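Local coordinates for protein tropomodulin TMD-1 (Caenorhabditis elegans, PDB 1PGV) that probably caps the pointed ends of actin filaments, blocking subunit gain and loss there, the chain being the C-terminal domain of tropomodulin, at residues M149-A152 against I153-N156. Numbering follows the deposited sequence.
Sequences MMMA and IEEN
Met151 and Glu154 run side by side along helix 143-155, pointing the same way, and their ends come together where Met151 CE lies 4.0 Å from Glu154 OE2. The methionine reaches there by bending at chi2 and again at chi3, a fold its unbranched thioether allows. Glu154 holds CG anti to its backbone nitrogen (chi1 -170°) and reaches across to a salt bridge with Arg174 of helix 169-190, which the Met151 side chain also touches.

Ile153 sets its CG1 branch against the carbonyl oxygen of Met149, one turn earlier, with CG1 3.1 Å from Met149 O and CD1 against the same oxygen. CG1 stands beside the backbone nitrogen (chi1 -67°), whose N-H makes a nearly straight bond of 2.9 Å to that oxygen. Its apolar branched side chain suits the buried face, where it also touches Val175, while Met149 turns its end toward Leu115 and Leu119. Trimming Ile153 to an alanine would probably open a gap beside the Met149 carbonyl and lose the contact with Val175.

Met150 packs on Glu170 and Arg174, its O accepting Glu154 N at 3.1 Å; the small CB of Ala152 suits close packing on Arg120 of helix 112-121. At the C-terminal end, spacing shifts from four residues to three: Glu155 N reaches Met151 O at 3.2 Å, both bonds to Ala152 O are weak, and Asn156 N bonds Ile153 O at 2.9 Å. Asn156 OD1 accepts from Ser158 N, as in an Asx turn, and from Leu159 N, which probably helps fix the loop leading to strand 161-163. The chemistry is thus divided: apolar contacts and a salt bridge tie the helix to its neighbours, while on the exposed side a water donates to both Met151 O and Glu155 OE1.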
loop_
_atom_site.group_PDB
_atom_site.type_symbol
_atom_site.label_atom_id
_atom_site.label_comp_id
_atom_site.label_asym_id
_atom_site.label_seq_id
_atom_site.Cartn_x
_atom_site.Cartn_y
_atom_site.Cartn_z
ATOM N N MET A 149 3.757 8.092 -10.740
ATOM C CA MET A 149 3.942 8.039 -9.286
ATOM C C MET A 149 4.280 9.373 -8.636
ATOM O O MET A 149 3.729 9.716 -7.576
ATOM C CB MET A 149 5.040 7.040 -8.940
ATOM C CG MET A 149 4.701 5.600 -9.253
ATOM S SD MET A 149 5.992 4.510 -8.667
ATOM C CE MET A 149 5.093 2.959 -8.608
ATOM N N MET A 150 5.194 10.126 -9.240
ATOM C CA MET A 150 5.571 11.401 -8.649
ATOM C C MET A 150 4.409 12.377 -8.607
ATOM O O MET A 150 4.277 13.142 -7.653
ATOM C CB MET A 150 6.766 12.021 -9.382
ATOM C CG MET A 150 6.506 12.462 -10.806
ATOM S SD MET A 150 7.956 13.345 -11.443
ATOM C CE MET A 150 7.160 14.479 -12.602
ATOM N N MET A 151 3.552 12.353 -9.625
ATOM C CA MET A 151 2.411 13.257 -9.631
ATOM C C MET A 151 1.331 12.800 -8.656
ATOM O O MET A 151 0.678 13.626 -8.009
ATOM C CB MET A 151 1.824 13.378 -11.039
ATOM C CG MET A 151 2.797 13.999 -12.038
ATOM S SD MET A 151 3.566 15.518 -11.415
ATOM C CE MET A 151 2.236 16.663 -11.604
ATOM N N ALA A 152 1.140 11.488 -8.554
ATOM C CA ALA A 152 0.141 10.924 -7.649
ATOM C C ALA A 152 0.524 11.239 -6.209
ATOM O O ALA A 152 -0.318 11.640 -5.402
ATOM C CB ALA A 152 0.054 9.420 -7.829
ATOM N N ILE A 153 1.797 11.039 -5.899
ATOM C CA ILE A 153 2.309 11.294 -4.556
ATOM C C ILE A 153 2.214 12.778 -4.209
ATOM O O ILE A 153 1.818 13.150 -3.101
ATOM C CB ILE A 153 3.769 10.824 -4.443
ATOM C CG1 ILE A 153 3.826 9.296 -4.547
ATOM C CG2 ILE A 153 4.378 11.303 -3.127
ATOM C CD1 ILE A 153 5.231 8.724 -4.680
ATOM N N GLU A 154 2.573 13.630 -5.161
ATOM C CA GLU A 154 2.532 15.064 -4.938
ATOM C C GLU A 154 1.121 15.533 -4.595
ATOM O O GLU A 154 0.945 16.502 -3.859
ATOM C CB GLU A 154 3.063 15.784 -6.182
ATOM C CG GLU A 154 3.314 17.256 -6.016
ATOM C CD GLU A 154 4.064 17.838 -7.199
ATOM O OE1 GLU A 154 5.313 17.766 -7.217
ATOM O OE2 GLU A 154 3.393 18.354 -8.114
ATOM N N GLU A 155 0.110 14.837 -5.111
ATOM C CA GLU A 155 -1.275 15.205 -4.843
ATOM C C GLU A 155 -1.790 14.586 -3.540
ATOM O O GLU A 155 -2.808 15.018 -2.996
ATOM C CB GLU A 155 -2.171 14.754 -6.000
ATOM C CG GLU A 155 -3.532 15.399 -6.004
ATOM C CD GLU A 155 -4.409 14.899 -7.134
ATOM O OE1 GLU A 155 -3.871 14.648 -8.236
ATOM O OE2 GLU A 155 -5.632 14.773 -6.915
ATOM N N ASN A 156 -1.088 13.575 -3.047
ATOM C CA ASN A 156 -1.500 12.890 -1.820
ATOM C C ASN A 156 -1.017 13.690 -0.607
ATOM O O ASN A 156 0.165 13.986 -0.496
ATOM C CB ASN A 156 -0.898 11.483 -1.788
ATOM C CG ASN A 156 -1.471 10.624 -0.668
ATOM O OD1 ASN A 156 -1.397 10.992 0.510
ATOM N ND2 ASN A 156 -2.049 9.472 -1.031
HETATM O O HOH W 1 -1.397 14.836 -9.459
#